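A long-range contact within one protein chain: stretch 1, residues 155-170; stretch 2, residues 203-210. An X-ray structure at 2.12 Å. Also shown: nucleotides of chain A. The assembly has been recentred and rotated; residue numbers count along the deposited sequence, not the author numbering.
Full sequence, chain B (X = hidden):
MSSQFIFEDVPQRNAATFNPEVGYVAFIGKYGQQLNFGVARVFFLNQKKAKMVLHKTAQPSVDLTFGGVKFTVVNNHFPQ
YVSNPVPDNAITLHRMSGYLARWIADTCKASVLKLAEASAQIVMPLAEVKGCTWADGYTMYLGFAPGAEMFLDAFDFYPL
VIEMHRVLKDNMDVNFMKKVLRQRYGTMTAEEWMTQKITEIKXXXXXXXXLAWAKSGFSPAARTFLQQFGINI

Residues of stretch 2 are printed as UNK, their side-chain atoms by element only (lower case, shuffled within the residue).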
ATOM      1  N   PHE B 155      -5.074  -2.237  36.542  1.00  6.05           N
ATOM      2  CA  PHE B 155      -5.965  -1.348  35.799  1.00  6.07           C
ATOM      3  C   PHE B 155      -7.410  -1.845  35.792  1.00  6.51           C
ATOM      4  O   PHE B 155      -8.193  -1.474  34.918  1.00  6.67           O
ATOM      5  CB  PHE B 155      -5.460  -1.140  34.368  1.00  6.26           C
ATOM      6  CG  PHE B 155      -4.118  -0.459  34.292  1.00  7.06           C
ATOM      7  CD1 PHE B 155      -3.995   0.903  34.555  1.00  7.21           C
ATOM      8  CD2 PHE B 155      -2.981  -1.175  33.955  1.00  7.57           C
ATOM      9  CE1 PHE B 155      -2.760   1.534  34.485  1.00  7.37           C
ATOM     10  CE2 PHE B 155      -1.744  -0.553  33.880  1.00  8.24           C
ATOM     11  CZ  PHE B 155      -1.632   0.805  34.149  1.00  7.72           C
ATOM     12  N   ASP B 156      -7.751  -2.678  36.776  1.00  7.99           N
ATOM     13  CA  ASP B 156      -9.130  -3.104  37.004  1.00  9.63           C
ATOM     14  C   ASP B 156      -9.813  -3.497  35.698  1.00  9.77           C
ATOM     15  O   ASP B 156     -10.866  -2.962  35.352  1.00 10.07           O
ATOM     16  CB  ASP B 156      -9.908  -1.983  37.714  1.00 11.47           C
ATOM     17  CG  ASP B 156      -9.399  -1.716  39.119  1.00 14.59           C
ATOM     18  OD1 ASP B 156      -9.141  -2.687  39.867  1.00 16.34           O
ATOM     19  OD2 ASP B 156      -9.271  -0.530  39.488  1.00 18.30           O
ATOM     20  N   PHE B 157      -9.165  -4.403  34.966  1.00 10.23           N
ATOM     21  CA  PHE B 157      -9.689  -4.993  33.724  1.00 10.98           C
ATOM     22  C   PHE B 157      -9.953  -4.032  32.558  1.00 11.23           C
ATOM     23  O   PHE B 157     -10.419  -4.466  31.510  1.00 12.30           O
ATOM     24  CB  PHE B 157     -10.967  -5.805  34.012  1.00 13.21           C
ATOM     25  CG  PHE B 157     -10.705  -7.178  34.565  1.00 16.20           C
ATOM     26  CD1 PHE B 157     -10.219  -8.186  33.744  1.00 19.57           C
ATOM     27  CD2 PHE B 157     -10.963  -7.468  35.900  1.00 17.25           C
ATOM     28  CE1 PHE B 157      -9.981  -9.456  34.247  1.00 22.16           C
ATOM     29  CE2 PHE B 157     -10.728  -8.732  36.409  1.00 19.58           C
ATOM     30  CZ  PHE B 157     -10.235  -9.730  35.580  1.00 22.66           C
ATOM     31  N   TYR B 158      -9.646  -2.746  32.701  1.00 11.95           N
ATOM     32  CA  TYR B 158     -10.024  -1.780  31.663  1.00 12.20           C
ATOM     33  C   TYR B 158      -9.411  -2.044  30.279  1.00  9.76           C
ATOM     34  O   TYR B 158     -10.109  -1.923  29.277  1.00 10.61           O
ATOM     35  CB  TYR B 158      -9.761  -0.335  32.117  1.00 14.09           C
ATOM     36  CG  TYR B 158     -10.850   0.179  33.030  1.00 15.73           C
ATOM     37  CD1 TYR B 158     -12.166   0.257  32.583  1.00 18.09           C
ATOM     38  CD2 TYR B 158     -10.581   0.556  34.339  1.00 14.88           C
ATOM     39  CE1 TYR B 158     -13.180   0.709  33.409  1.00 19.53           C
ATOM     40  CE2 TYR B 158     -11.592   1.011  35.171  1.00 17.46           C
ATOM     41  CZ  TYR B 158     -12.887   1.087  34.699  1.00 20.07           C
ATOM     42  OH  TYR B 158     -13.893   1.537  35.514  1.00 23.87           O
ATOM     43  N   PRO B 159      -8.113  -2.400  30.217  1.00  5.97           N
ATOM     44  CA  PRO B 159      -7.506  -2.629  28.904  1.00  5.43           C
ATOM     45  C   PRO B 159      -8.166  -3.777  28.128  1.00  5.99           C
ATOM     46  O   PRO B 159      -8.268  -3.709  26.910  1.00  5.81           O
ATOM     47  CB  PRO B 159      -6.047  -2.970  29.238  1.00  5.07           C
ATOM     48  CG  PRO B 159      -5.813  -2.376  30.579  1.00  5.03           C
ATOM     49  CD  PRO B 159      -7.121  -2.476  31.302  1.00  5.22           C
ATOM     50  N   LEU B 160      -8.609  -4.807  28.844  1.00  7.04           N
ATOM     51  CA  LEU B 160      -9.340  -5.925  28.249  1.00  8.72           C
ATOM     52  C   LEU B 160     -10.638  -5.485  27.594  1.00 10.17           C
ATOM     53  O   LEU B 160     -10.886  -5.808  26.433  1.00 11.09           O
ATOM     54  CB  LEU B 160      -9.652  -6.992  29.301  1.00  9.67           C
ATOM     55  CG  LEU B 160     -10.620  -8.098  28.860  1.00 11.25           C
ATOM     56  CD1 LEU B 160     -10.089  -8.859  27.656  1.00 11.03           C
ATOM     57  CD2 LEU B 160     -10.893  -9.037  30.022  1.00 13.73           C
ATOM     58  N   VAL B 161     -11.464  -4.761  28.345  1.00 12.62           N
ATOM     59  CA  VAL B 161     -12.784  -4.357  27.854  1.00 13.58           C
ATOM     60  C   VAL B 161     -12.687  -3.188  26.870  1.00 13.61           C
ATOM     61  O   VAL B 161     -13.490  -3.098  25.943  1.00 14.66           O
ATOM     62  CB  VAL B 161     -13.784  -4.055  29.000  1.00 14.45           C
ATOM     63  CG1 VAL B 161     -13.900  -5.253  29.934  1.00 14.58           C
ATOM     64  CG2 VAL B 161     -13.407  -2.798  29.780  1.00 15.53           C
ATOM     65  N   ILE B 162     -11.704  -2.306  27.060  1.00 12.64           N
ATOM     66  CA  ILE B 162     -11.409  -1.253  26.072  1.00 11.05           C
ATOM     67  C   ILE B 162     -11.141  -1.855  24.686  1.00 12.08           C
ATOM     68  O   ILE B 162     -11.482  -1.258  23.662  1.00 11.93           O
ATOM     69  CB  ILE B 162     -10.199  -0.392  26.493  1.00 10.80           C
ATOM     70  CG1 ILE B 162     -10.589   0.561  27.634  1.00 11.10           C
ATOM     71  CG2 ILE B 162      -9.674   0.427  25.312  1.00 10.62           C
ATOM     72  CD1 ILE B 162      -9.411   1.228  28.325  1.00 10.84           C
ATOM     73  N   GLU B 163     -10.513  -3.026  24.662  1.00 12.97           N
ATOM     74  CA  GLU B 163     -10.198  -3.692  23.405  1.00 13.98           C
ATOM     75  C   GLU B 163     -11.434  -4.375  22.829  1.00 12.98           C
ATOM     76  O   GLU B 163     -11.663  -4.326  21.619  1.00 13.24           O
ATOM     77  CB  GLU B 163      -9.066  -4.694  23.598  1.00 16.21           C
ATOM     78  CG  GLU B 163      -8.057  -4.681  22.464  1.00 20.66           C
ATOM     79  CD  GLU B 163      -6.625  -4.664  22.964  1.00 25.23           C
ATOM     80  OE1 GLU B 163      -6.054  -3.560  23.085  1.00 30.38           O
ATOM     81  OE2 GLU B 163      -6.077  -5.751  23.242  1.00 31.17           O
ATOM     82  N   MET B 164     -12.229  -5.004  23.695  1.00 13.87           N
ATOM     83  CA  MET B 164     -13.507  -5.576  23.278  1.00 15.93           C
ATOM     84  C   MET B 164     -14.330  -4.503  22.577  1.00 14.47           C
ATOM     85  O   MET B 164     -14.744  -4.686  21.433  1.00 16.94           O
ATOM     86  CB  MET B 164     -14.283  -6.151  24.472  1.00 19.79           C
ATOM     87  CG  MET B 164     -13.846  -7.549  24.881  1.00 24.71           C
ATOM     88  SD  MET B 164     -14.738  -8.176  26.319  1.00 29.00           S
ATOM     89  CE  MET B 164     -14.052  -9.823  26.456  1.00 30.81           C
ATOM     90  N   HIS B 165     -14.532  -3.375  23.258  1.00 11.66           N
ATOM     91  CA  HIS B 165     -15.259  -2.242  22.686  1.00 11.01           C
ATOM     92  C   HIS B 165     -14.658  -1.753  21.366  1.00 10.78           C
ATOM     93  O   HIS B 165     -15.389  -1.279  20.499  1.00 11.16           O
ATOM     94  CB  HIS B 165     -15.342  -1.078  23.687  1.00 12.77           C
ATOM     95  CG  HIS B 165     -16.308  -1.316  24.807  1.00 15.90           C
ATOM     96  ND1 HIS B 165     -17.670  -1.387  24.609  1.00 18.99           N
ATOM     97  CD2 HIS B 165     -16.111  -1.499  26.135  1.00 17.97           C
ATOM     98  CE1 HIS B 165     -18.271  -1.605  25.766  1.00 21.40           C
ATOM     99  NE2 HIS B 165     -17.347  -1.674  26.709  1.00 21.09           N
ATOM    100  N   ARG B 166     -13.338  -1.851  21.213  1.00 11.07           N
ATOM    101  CA  ARG B 166     -12.702  -1.447  19.957  1.00 13.45           C
ATOM    102  C   ARG B 166     -13.090  -2.371  18.797  1.00 16.80           C
ATOM    103  O   ARG B 166     -13.217  -1.915  17.667  1.00 20.27           O
ATOM    104  CB  ARG B 166     -11.180  -1.381  20.087  1.00 15.01           C
ATOM    105  CG  ARG B 166     -10.652  -0.082  20.685  1.00 18.53           C
ATOM    106  CD  ARG B 166      -9.192   0.126  20.319  1.00 22.02           C
ATOM    107  NE  ARG B 166      -8.349  -0.994  20.745  1.00 23.33           N
ATOM    108  CZ  ARG B 166      -7.047  -1.110  20.476  1.00 26.67           C
ATOM    109  NH1 ARG B 166      -6.414  -0.188  19.769  1.00 28.92           N
ATOM    110  NH2 ARG B 166      -6.370  -2.165  20.896  1.00 26.86           N
ATOM    111  N   VAL B 167     -13.274  -3.659  19.078  1.00 19.93           N
ATOM    112  CA  VAL B 167     -13.735  -4.610  18.063  1.00 24.20           C
ATOM    113  C   VAL B 167     -15.208  -4.352  17.725  1.00 21.77           C
ATOM    114  O   VAL B 167     -15.620  -4.454  16.566  1.00 20.69           O
ATOM    115  CB  VAL B 167     -13.555  -6.072  18.543  1.00 32.60           C
ATOM    116  CG1 VAL B 167     -14.221  -7.060  17.588  1.00 41.07           C
ATOM    117  CG2 VAL B 167     -12.076  -6.401  18.709  1.00 32.39           C
ATOM    118  N   LEU B 168     -15.988  -4.007  18.744  1.00 19.46           N
ATOM    119  CA  LEU B 168     -17.432  -3.852  18.597  1.00 19.16           C
ATOM    120  C   LEU B 168     -17.861  -2.534  17.964  1.00 11.98           C
ATOM    121  O   LEU B 168     -18.696  -2.527  17.062  1.00 20.58           O
ATOM    122  CB  LEU B 168     -18.120  -4.003  19.957  1.00 21.45           C
ATOM    123  CG  LEU B 168     -18.235  -5.442  20.461  1.00 21.29           C
ATOM    124  CD1 LEU B 168     -18.488  -5.469  21.962  1.00 23.50           C
ATOM    125  CD2 LEU B 168     -19.329  -6.183  19.700  1.00 21.86           C
ATOM    126  N   LYS B 169     -17.316  -1.420  18.440  1.00 19.28           N
ATOM    127  CA  LYS B 169     -17.779  -0.099  18.000  1.00 19.26           C
ATOM    128  C   LYS B 169     -16.931   0.445  16.863  1.00 21.18           C
ATOM    129  O   LYS B 169     -17.461   0.942  15.869  1.00 19.91           O
ATOM    130  CB  LYS B 169     -17.821   0.866  19.178  1.00 13.14           C
ATOM    131  CG  LYS B 169     -18.749   0.377  20.273  1.00 11.90           C
ATOM    132  CD  LYS B 169     -19.263   1.512  21.141  1.00 13.07           C
ATOM    133  CE  LYS B 169     -19.938   0.966  22.388  1.00 16.00           C
ATOM    134  NZ  LYS B 169     -20.468   2.045  23.265  1.00 20.00           N
ATOM    135  N   ASP B 170     -15.618   0.341  17.012  1.00 23.04           N
ATOM    136  CA  ASP B 170     -14.704   0.540  15.898  1.00 25.49           C
ATOM    137  C   ASP B 170     -14.674  -0.807  15.183  1.00 27.69           C
ATOM    138  O   ASP B 170     -15.232  -1.790  15.681  1.00 26.50           O
ATOM    139  CB  ASP B 170     -13.302   0.951  16.382  1.00 26.40           C
ATOM    140  CG  ASP B 170     -13.341   1.934  17.548  1.00 26.47           C
ATOM    141  OD1 ASP B 170     -14.371   2.615  17.726  1.00 20.00           O
ATOM    142  OD2 ASP B 170     -12.343   2.019  18.298  1.00 27.85           O
ATOM    143  N   UNK B 203     -18.854  -5.703  34.883  1.00 25.22           N
ATOM    144  CA  UNK B 203     -18.967  -4.394  35.523  1.00 24.94           C
ATOM    145  C   UNK B 203     -18.101  -3.360  34.802  1.00 21.24           C
ATOM    146  O   UNK B 203     -18.606  -2.337  34.356  1.00 21.37           O
ATOM    147  c   UNK B 203     -18.587  -4.480  36.993  1.00 27.40           C
ATOM    148  N   UNK B 204     -16.806  -3.645  34.670  1.00 20.35           N
ATOM    149  CA  UNK B 204     -15.872  -2.735  33.986  1.00 18.33           C
ATOM    150  C   UNK B 204     -16.211  -2.538  32.499  1.00 17.27           C
ATOM    151  O   UNK B 204     -16.031  -1.441  31.956  1.00 16.51           O
ATOM    152  c   UNK B 204     -14.440  -3.226  34.140  1.00 18.30           C
ATOM    153  N   UNK B 205     -16.689  -3.598  31.847  1.00 15.22           N
ATOM    154  CA  UNK B 205     -17.198  -3.506  30.476  1.00 16.54           C
ATOM    155  C   UNK B 205     -18.316  -2.462  30.398  1.00 17.85           C
ATOM    156  O   UNK B 205     -18.364  -1.656  29.463  1.00 17.97           O
ATOM    157  c   UNK B 205     -19.588  -4.883  28.320  1.00 23.04           C
ATOM    158  c   UNK B 205     -20.052  -4.902  27.011  1.00 22.33           C
ATOM    159  c   UNK B 205     -19.152  -4.927  25.959  1.00 21.60           C
ATOM    160  c   UNK B 205     -18.224  -4.891  28.592  1.00 20.73           C
ATOM    161  c   UNK B 205     -17.719  -4.875  30.013  1.00 19.33           C
ATOM    162  c   UNK B 205     -17.792  -4.937  26.216  1.00 19.83           C
ATOM    163  c   UNK B 205     -17.335  -4.923  27.523  1.00 19.82           C
ATOM    164  N   UNK B 206     -19.201  -2.497  31.397  1.00 18.40           N
ATOM    165  CA  UNK B 206     -20.291  -1.534  31.550  1.00 16.61           C
ATOM    166  C   UNK B 206     -19.773  -0.112  31.790  1.00 16.97           C
ATOM    167  O   UNK B 206     -20.260   0.843  31.178  1.00 16.38           O
ATOM    168  o   UNK B 206     -23.200  -1.018  31.789  1.00 19.93           O
ATOM    169  c   UNK B 206     -22.490  -1.170  32.783  1.00 13.41           C
ATOM    170  c   UNK B 206     -21.205  -1.973  32.706  1.00 15.67           C
ATOM    171  n   UNK B 206     -22.804  -0.662  33.972  1.00 18.44           N
ATOM    172  N   UNK B 207     -18.782   0.022  32.671  1.00 16.86           N
ATOM    173  CA  UNK B 207     -18.161   1.327  32.960  1.00 16.35           C
ATOM    174  C   UNK B 207     -17.642   2.008  31.694  1.00 14.56           C
ATOM    175  O   UNK B 207     -17.963   3.167  31.432  1.00 11.79           O
ATOM    176  o   UNK B 207     -17.534   1.099  35.295  1.00 22.47           O
ATOM    177  c   UNK B 207     -17.024   1.177  33.975  1.00 17.33           C
ATOM    178  N   UNK B 208     -16.857   1.273  30.907  1.00 15.81           N
ATOM    179  CA  UNK B 208     -16.349   1.776  29.625  1.00 15.50           C
ATOM    180  C   UNK B 208     -17.483   1.894  28.620  1.00 14.98           C
ATOM    181  O   UNK B 208     -17.450   2.752  27.741  1.00 16.12           O
ATOM    182  c   UNK B 208     -14.778   1.389  27.673  1.00 16.55           C
ATOM    183  c   UNK B 208     -14.073   0.771  29.985  1.00 18.23           C
ATOM    184  c   UNK B 208     -15.249   0.865  29.029  1.00 16.92           C
ATOM    185  N   UNK B 209     -18.480   1.023  28.752  1.00 16.24           N
ATOM    186  CA  UNK B 209     -19.648   1.043  27.877  1.00 16.35           C
ATOM    187  C   UNK B 209     -20.508   2.290  28.007  1.00 16.90           C
ATOM    188  O   UNK B 209     -21.309   2.589  27.117  1.00 19.08           O
ATOM    189  N   UNK B 210     -20.369   3.009  29.120  1.00 15.89           N
ATOM    190  CA  UNK B 210     -21.107   4.261  29.327  1.00 17.90           C
ATOM    191  C   UNK B 210     -20.234   5.501  29.090  1.00 18.51           C
ATOM    192  O   UNK B 210     -20.644   6.627  29.380  1.00 17.82           O
ATOM    193  c   UNK B 210     -23.232   3.898  30.735  1.00 21.25           C
ATOM    194  c   UNK B 210     -23.462   2.408  30.920  1.00 22.60           C
ATOM    195  c   UNK B 210     -21.756   4.290  30.722  1.00 19.76           C
ATOM    196  o   UNK B 210     -24.147   1.990  31.853  1.00 25.62           O
ATOM    197  n   UNK B 210     -22.892   1.602  30.034  1.00 20.43           N
TER
ATOM    198  P     U A  28      -3.920   3.676  12.897  1.00 24.81           P
ATOM    199  OP1   U A  28      -4.529   4.491  11.816  1.00 30.77           O
ATOM    200  OP2   U A  28      -2.478   3.837  13.205  1.00 24.58           O
ATOM    201  O5'   U A  28      -4.776   3.922  14.220  1.00 19.95           O
ATOM    202  C5'   U A  28      -6.190   4.178  14.144  1.00 19.14           C
ATOM    203  C4'   U A  28      -6.766   4.405  15.521  1.00 19.36           C
ATOM    204  O4'   U A  28      -6.594   3.219  16.333  1.00 17.63           O
ATOM    205  C3'   U A  28      -6.110   5.513  16.329  1.00 20.05           C
ATOM    206  O3'   U A  28      -6.613   6.781  15.931  1.00 22.06           O
ATOM    207  C2'   U A  28      -6.452   5.125  17.765  1.00 18.07           C
ATOM    208  O2'   U A  28      -7.689   5.626  18.227  1.00 19.57           O
ATOM    209  C1'   U A  28      -6.439   3.593  17.692  1.00 15.43           C
ATOM    210  N1    U A  28      -5.190   3.001  18.194  1.00 11.99           N
ATOM    211  C2    U A  28      -5.219   2.383  19.428  1.00 12.95           C
ATOM    212  O2    U A  28      -6.228   2.311  20.110  1.00 15.08           O
ATOM    213  N3    U A  28      -4.021   1.850  19.835  1.00 13.11           N
ATOM    214  C4    U A  28      -2.824   1.870  19.151  1.00 12.41           C
ATOM    215  O4    U A  28      -1.831   1.344  19.653  1.00 13.09           O
ATOM    216  C5    U A  28      -2.875   2.528  17.882  1.00 11.97           C
ATOM    217  C6    U A  28      -4.027   3.062  17.460  1.00 11.66           C
ATOM    218  P     U A  27       0.284   0.190  12.290  1.00 19.39           P
ATOM    219  OP1   U A  27       0.875   1.182  11.357  1.00 19.68           O
ATOM    220  OP2   U A  27       0.760   0.142  13.698  1.00 19.84           O
ATOM    221  O5'   U A  27      -1.298   0.414  12.279  1.00 19.05           O
ATOM    222  C5'   U A  27      -2.233  -0.686  12.319  1.00 18.79           C
ATOM    223  C4'   U A  27      -3.631  -0.245  12.722  1.00 18.75           C
ATOM    224  O4'   U A  27      -4.193  -1.251  13.615  1.00 20.18           O
ATOM    225  C3'   U A  27      -3.785   1.097  13.445  1.00 18.46           C
ATOM    226  O3'   U A  27      -4.191   2.129  12.551  1.00 20.82           O
ATOM    227  C2'   U A  27      -4.899   0.819  14.451  1.00 18.50           C
ATOM    228  O2'   U A  27      -6.199   0.945  13.910  1.00 19.62           O
ATOM    229  C1'   U A  27      -4.631  -0.639  14.812  1.00 19.25           C
ATOM    230  N1    U A  27      -3.598  -0.832  15.845  1.00 20.03           N
ATOM    231  C2    U A  27      -4.014  -1.145  17.126  1.00 20.63           C
ATOM    232  O2    U A  27      -5.185  -1.256  17.434  1.00 21.72           O
ATOM    233  N3    U A  27      -3.001  -1.315  18.037  1.00 19.16           N
ATOM    234  C4    U A  27      -1.646  -1.210  17.807  1.00 18.49           C
ATOM    235  O4    U A  27      -0.857  -1.395  18.734  1.00 20.90           O
ATOM    236  C5    U A  27      -1.297  -0.882  16.460  1.00 18.64           C
ATOM    237  C6    U A  27      -2.258  -0.711  15.548  1.00 19.71           C

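Position 203 carries one side-chain carbon and nothing more. That carbon, the CB, comes no closer to stretch 1 than 7.8 Å, at Tyr-158 OH, so it makes no contact there. A lone CB means alanine: Ala-203.

Position 204 also has a single carbon, but this one points toward stretch 1. Its CB is 3.8 Å from Asp-156 O and 4.3 Å from Phe-157 CB. The CB of this position also lies 4.2 Å from Tyr-158 CE1. This is Ala-204. Its small side chain meets the start of the facing helix, where the two CA atoms of Tyr-158 and Ala-204 are 6.4 Å apart.

Position 205 has seven carbons: one CB, then a six-membered ring with no heteroatom. The CB lies 3.8 Å from Val-161 CG1. The ring reaches along the facing helix, with one face against the ring of His-165. Met-164, Val-161 and Leu-168 lie at its edge. A plain six-carbon ring on one CB is phenylalanine, Phe-205. Its chi1 is t. Its CE1 is 4.1 Å from Met-164 CB, and its CZ is 4.1 Å from Leu-168 CD1.

Position 206 has two carbons, the second carrying one oxygen and one nitrogen. This is a short amide. Its CA-to-CB bond points away from stretch 1, and the side chain makes no contact there. The residue is Asn-206.

Position 207 has one carbon and then one oxygen. Its CB is 3.5 Å from Tyr-158 OH and sits at the edge of the tyrosine ring. A hydroxyl on an unbranched CB is serine, Ser-207.

Position 208 has three carbons, with CB carrying the other two. It points toward stretch 1 and fits among Tyr-158, Val-161, Ile-162 and His-165. A side chain branched at CB and made only of carbon is valine, Val-208. Its CG2 is 3.3 Å from Tyr-158 CD1 and 3.6 Å from Val-161 CG2. Its CG1 is 3.5 Å from His-165 CD2.

Position 209 has no side-chain atoms, so it is Gly-209. Its backbone N is 3.6 Å from His-165 NE2. An ideal CB here would lie 2.9 Å from Phe-205 O, a clash.

Position 210 has three carbons, the third carrying one oxygen and one nitrogen. This longer amide makes no contact with stretch 1. It is Gln-210. Its NE2 donates to Asn-206 OD1 at 3.2 Å.

The contact packs two helices at 57°, with axes 8.9 Å apart at closest approach. Phe-205 and Val-208 are the knobs, each seated in a hole between side chains of stretch 1. His-165 has two roles. Its ring stacks, offset, on Phe-205, with centroids 4.1 Å apart and planes at 11°. Its NE2 also donates to Phe-205 O at 2.9 Å. That oxygen already accepts from Gly-209 N, so it serves both the helix and the contact. This is the only hydrogen bond between the stretches; the rest is largely apolar packing.

Stretch 2 203-210: AAFNSVGQ
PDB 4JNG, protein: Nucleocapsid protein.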